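Local atomic coordinates of acyl-coenzyme A oxidase 1 (Yarrowia lipolytica, PDB entry 5Y9D), a protein that catalyses the oxidation of acyl-CoA to (2E)-enoyl-CoA with FAD as cofactor, reducing oxygen to hydrogen peroxide in peroxisomal fatty acid beta-oxidation. Residues A87-Q90 with T91-V95; I195-H199 with I200-K204. One frame throughout, in Å; residues are numbered along the deposited sequence.

Contact 1. Residues A87-Q90 with T91-V95; sequences ARKQ and TMERV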
loop_
_atom_site.group_PDB
_atom_site.type_symbol
_atom_site.label_atom_id
_atom_site.label_comp_id
_atom_site.label_asym_id
_atom_site.label_seq_id
_atom_site.Cartn_x
_atom_site.Cartn_y
_atom_site.Cartn_z
ATOM N N ALA A 87 -2.757 -19.835 -11.716
ATOM C CA ALA A 87 -1.604 -19.586 -10.863
ATOM C C ALA A 87 -1.251 -20.810 -10.038
ATOM O O ALA A 87 -0.072 -21.127 -9.850
ATOM C CB ALA A 87 -1.853 -18.431 -9.928
ATOM N N ARG A 88 -2.282 -21.457 -9.520
ATOM C CA ARG A 88 -2.104 -22.584 -8.610
ATOM C C ARG A 88 -1.341 -23.680 -9.320
ATOM O O ARG A 88 -0.355 -24.175 -8.806
ATOM C CB ARG A 88 -3.454 -23.129 -8.154
ATOM C CG ARG A 88 -4.122 -22.327 -7.059
ATOM C CD ARG A 88 -3.364 -22.348 -5.757
ATOM N NE ARG A 88 -4.041 -21.552 -4.720
ATOM C CZ ARG A 88 -4.956 -22.029 -3.885
ATOM N NH1 ARG A 88 -5.512 -21.238 -2.983
ATOM N NH2 ARG A 88 -5.345 -23.300 -3.948
ATOM N N LYS A 89 -1.794 -23.981 -10.539
ATOM C CA LYS A 89 -1.240 -25.040 -11.353
ATOM C C LYS A 89 0.153 -24.704 -11.859
ATOM O O LYS A 89 1.057 -25.538 -11.793
ATOM C CB LYS A 89 -2.188 -25.346 -12.523
ATOM C CG LYS A 89 -1.589 -26.273 -13.562
ATOM C CD LYS A 89 -2.610 -26.680 -14.594
ATOM C CE LYS A 89 -1.934 -27.313 -15.796
ATOM N NZ LYS A 89 -2.639 -28.567 -16.185
ATOM N N GLN A 90 0.350 -23.502 -12.369
ATOM C CA GLN A 90 1.672 -23.187 -12.921
ATOM C C GLN A 90 2.757 -22.995 -11.857
ATOM O O GLN A 90 3.922 -23.232 -12.101
ATOM C CB GLN A 90 1.601 -21.990 -13.833
ATOM C CG GLN A 90 1.491 -20.674 -13.088
ATOM C CD GLN A 90 1.013 -19.533 -13.989
ATOM O OE1 GLN A 90 0.649 -19.750 -15.170
ATOM N NE2 GLN A 90 1.024 -18.311 -13.439
ATOM N N THR A 91 2.369 -22.586 -10.669
ATOM C CA THR A 91 3.275 -22.566 -9.548
ATOM C C THR A 91 3.759 -24.001 -9.245
ATOM O O THR A 91 4.947 -24.216 -8.953
ATOM C CB THR A 91 2.589 -21.936 -8.339
ATOM O OG1 THR A 91 2.109 -20.626 -8.690
ATOM C CG2 THR A 91 3.520 -21.827 -7.170
ATOM N N MET A 92 2.864 -24.984 -9.349
ATOM C CA MET A 92 3.273 -26.373 -9.128
ATOM C C MET A 92 4.258 -26.851 -10.160
ATOM O O MET A 92 5.241 -27.458 -9.817
ATOM C CB MET A 92 2.094 -27.337 -9.107
ATOM C CG MET A 92 1.812 -27.862 -7.733
ATOM S SD MET A 92 3.213 -28.680 -6.968
ATOM C CE MET A 92 3.637 -27.558 -5.654
ATOM N N GLU A 93 3.975 -26.602 -11.428
ATOM C CA GLU A 93 4.966 -26.868 -12.470
ATOM C C GLU A 93 6.316 -26.163 -12.170
ATOM O O GLU A 93 7.402 -26.777 -12.313
ATOM C CB GLU A 93 4.456 -26.397 -13.833
ATOM C CG GLU A 93 3.220 -27.106 -14.313
ATOM C CD GLU A 93 2.564 -26.421 -15.491
ATOM O OE1 GLU A 93 2.853 -25.217 -15.710
ATOM O OE2 GLU A 93 1.754 -27.084 -16.199
ATOM N N ARG A 94 6.259 -24.883 -11.788
ATOM C CA ARG A 94 7.499 -24.133 -11.526
ATOM C C ARG A 94 8.276 -24.714 -10.359
ATOM O O ARG A 94 9.475 -24.891 -10.439
ATOM C CB ARG A 94 7.238 -22.638 -11.374
ATOM C CG ARG A 94 6.744 -22.040 -12.688
ATOM C CD ARG A 94 6.252 -20.628 -12.549
ATOM N NE ARG A 94 5.474 -20.208 -13.707
ATOM C CZ ARG A 94 4.933 -19.002 -13.859
ATOM N NH1 ARG A 94 5.099 -18.060 -12.938
ATOM N NH2 ARG A 94 4.219 -18.736 -14.943
ATOM N N VAL A 95 7.591 -25.064 -9.292
ATOM C CA VAL A 95 8.225 -25.768 -8.184
ATOM C C VAL A 95 8.928 -27.041 -8.671
ATOM O O VAL A 95 10.067 -27.291 -8.305
ATOM C CB VAL A 95 7.202 -26.127 -7.065
ATOM C CG1 VAL A 95 7.840 -27.040 -6.011
ATOM C CG2 VAL A 95 6.682 -24.879 -6.412
#
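Gln90 and Arg94, one turn apart on helix 84-98, run side by side in the same direction. The Gln90 amide lies nearly flat over one face of the guanidinium, the planes 15° apart, with Gln90 CD 3.4 Å from Arg94 NH2. CG of Gln90 sits between the backbone N and the carbonyl carbon (chi1 76°), and the chain runs out extended alongside the arginine. Arg94 NH2 and NH1 make salt bridges to Asp79 and Asp121, which fix the guanidinium that Gln90 overlies. Replacing Arg94 by a leucine would probably leave both aspartates without their positive mate and the glutamine amide freer to turn. Thr91 suits a buried turn because its hydroxyl folds back: OG1 bonds Ala87 O at 2.5 Å, while Thr91 N reaches the same oxygen at 3.0 Å from the opposite face of the carbonyl plane. On another flank, Glu93 sets OE1 3.6 Å from Gln90 CA, and its OE2 lies 4.6 Å from Lys89 NZ, a loose attraction at most. Glu93 N bonds Lys89 O. The pattern is that of an alpha-helix, with side-chain pairing four residues apart and a threonine hydroxyl bonded to the carbonyl one turn back.

Contact 2. Residues I195-H199 with I200-K204; sequences INTPH and IGATK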
loop_
_atom_site.group_PDB
_atom_site.type_symbol
_atom_site.label_atom_id
_atom_site.label_comp_id
_atom_site.label_asym_id
_atom_site.label_seq_id
_atom_site.Cartn_x
_atom_site.Cartn_y
_atom_site.Cartn_z
ATOM N N ILE A 195 -2.175 -35.860 18.837
ATOM C CA ILE A 195 -2.258 -34.503 18.359
ATOM C C ILE A 195 -3.707 -34.146 18.171
ATOM O O ILE A 195 -4.391 -34.764 17.353
ATOM C CB ILE A 195 -1.539 -34.324 17.004
ATOM C CG1 ILE A 195 -0.064 -34.669 17.137
ATOM C CG2 ILE A 195 -1.665 -32.907 16.505
ATOM C CD1 ILE A 195 0.687 -33.839 18.150
ATOM N N ASN A 196 -4.146 -33.114 18.891
ATOM C CA ASN A 196 -5.545 -32.724 18.900
ATOM C C ASN A 196 -5.773 -31.212 18.837
ATOM O O ASN A 196 -5.118 -30.424 19.550
ATOM C CB ASN A 196 -6.272 -33.313 20.114
ATOM C CG ASN A 196 -7.795 -33.217 19.982
ATOM O OD1 ASN A 196 -8.432 -33.854 19.113
ATOM N ND2 ASN A 196 -8.388 -32.402 20.828
ATOM N N THR A 197 -6.732 -30.831 17.988
ATOM C CA THR A 197 -7.217 -29.477 17.900
ATOM C C THR A 197 -8.513 -29.412 18.728
ATOM O O THR A 197 -9.538 -29.920 18.315
ATOM C CB THR A 197 -7.517 -29.129 16.438
ATOM O OG1 THR A 197 -6.397 -29.473 15.602
ATOM C CG2 THR A 197 -7.810 -27.680 16.286
ATOM N N PRO A 198 -8.472 -28.785 19.900
ATOM C CA PRO A 198 -9.608 -28.860 20.810
ATOM C C PRO A 198 -10.873 -28.082 20.343
ATOM O O PRO A 198 -11.996 -28.509 20.628
ATOM C CB PRO A 198 -9.035 -28.312 22.115
ATOM C CG PRO A 198 -7.936 -27.404 21.713
ATOM C CD PRO A 198 -7.378 -27.943 20.430
ATOM N N HIS A 199 -10.711 -26.983 19.611
ATOM C CA HIS A 199 -11.869 -26.309 18.978
ATOM C C HIS A 199 -11.445 -25.629 17.688
ATOM O O HIS A 199 -10.279 -25.630 17.331
ATOM C CB HIS A 199 -12.417 -25.279 19.922
ATOM C CG HIS A 199 -11.375 -24.323 20.371
ATOM N ND1 HIS A 199 -10.593 -24.561 21.474
ATOM C CD2 HIS A 199 -10.917 -23.182 19.826
ATOM C CE1 HIS A 199 -9.746 -23.568 21.628
ATOM N NE2 HIS A 199 -9.912 -22.727 20.630
ATOM N N ILE A 200 -12.393 -25.031 16.986
ATOM C CA ILE A 200 -12.116 -24.438 15.677
ATOM C C ILE A 200 -11.041 -23.328 15.767
ATOM O O ILE A 200 -10.350 -23.051 14.799
ATOM C CB ILE A 200 -13.383 -23.888 14.980
ATOM C CG1 ILE A 200 -14.566 -24.862 15.001
ATOM C CG2 ILE A 200 -13.079 -23.546 13.529
ATOM C CD1 ILE A 200 -14.203 -26.275 14.672
ATOM N N GLY A 201 -10.934 -22.685 16.911
ATOM C CA GLY A 201 -9.913 -21.632 17.161
ATOM C C GLY A 201 -8.460 -22.057 17.086
ATOM O O GLY A 201 -7.551 -21.246 16.782
ATOM N N ALA A 202 -8.213 -23.329 17.347
ATOM C CA ALA A 202 -6.885 -23.850 17.190
ATOM C C ALA A 202 -6.644 -24.452 15.805
ATOM O O ALA A 202 -5.558 -25.031 15.553
ATOM C CB ALA A 202 -6.608 -24.880 18.267
ATOM N N THR A 203 -7.636 -24.360 14.921
ATOM C CA THR A 203 -7.421 -24.780 13.542
ATOM C C THR A 203 -6.073 -24.129 13.077
ATOM O O THR A 203 -5.862 -22.939 13.281
ATOM C CB THR A 203 -8.624 -24.431 12.628
ATOM O OG1 THR A 203 -9.842 -25.061 13.100
ATOM C CG2 THR A 203 -8.401 -24.895 11.188
ATOM N N LYS A 204 -5.145 -24.934 12.542
ATOM C CA LYS A 204 -3.911 -24.388 11.955
ATOM C C LYS A 204 -4.350 -23.629 10.740
ATOM O O LYS A 204 -5.313 -24.018 10.093
ATOM C CB LYS A 204 -2.940 -25.479 11.533
ATOM C CG LYS A 204 -2.376 -26.301 12.657
ATOM C CD LYS A 204 -1.509 -25.465 13.562
ATOM C CE LYS A 204 -1.015 -26.230 14.765
ATOM N NZ LYS A 204 0.038 -25.412 15.435
#
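His199 O accepts Ala202 N at 3.1 Å, closing a tight turn where the chain leaves strand 192-196. Phi and psi near -60° and -27° at both Ile200 and Gly201 give this turn its 3-10 character. A second turn overlaps it: Ile200 O takes Thr203 N at 3.0 Å and, from the same face, Thr203 OG1 at 2.7 Å, the hydroxyl thus reinforcing the backbone bond.

Thr197 and Ala202 face each other across the bend, with Thr197 CG2 3.6 Å from Ala202 CB. With OG1 of Thr197 beside the backbone N (chi1 -50°), CG2 lies anti to that N and turns to the alanine, while OG1 bonds Phe272 N. Pro198 adds CD at 3.8 Å from the same Ala202 CB, and its ring limits the backbone where the strand ends. Alanine suits this place, a single methyl being enough to meet both neighbours.

The imidazole of His199 lies along the turn, its edge near Gly201 N, which is 3.0 Å from His199 CD2. Glycine fits here because a beta carbon would run into that ring. His199 NE2 bonds Glu181 OE1, and the histidine also packs on Thr25 of the second subunit, as Ile200 does on Phe26 of that chain.

The chemistry divides the work: the backbone bonds, the Thr203 hydroxyl and small methyls shape the bend, whereas the Thr197 hydroxyl and the His199 imidazole tie it to Phe272 and Glu181, and the Glu181 carboxylate would tend to favour a protonated imidazole.

Contact 1 comes first along the chain, on helix 84-98 in the N-terminal helical part of the protein. Contact 2 follows in the acyl-CoA dehydrogenase middle domain, where residues 195-204 carry the chain from strand 192-196 of the mixed sheet to strand 204-207 of the three-stranded antiparallel sheet. The centres of contacts 1 and 2 are 30 Å apart, and the nearest atoms of contacts 1 and 2 about 13 Å apart. A link runs through that antiparallel sheet: Arg88 makes a salt bridge to Asp255 on its strand 251-255, joining the helix to the sheet that contact 2 enters. Both contacts also meet the second subunit. Bound FAD lies about 10 Å from the side chain of Arg88 and about 11 Å from Gly201, so neither touches it.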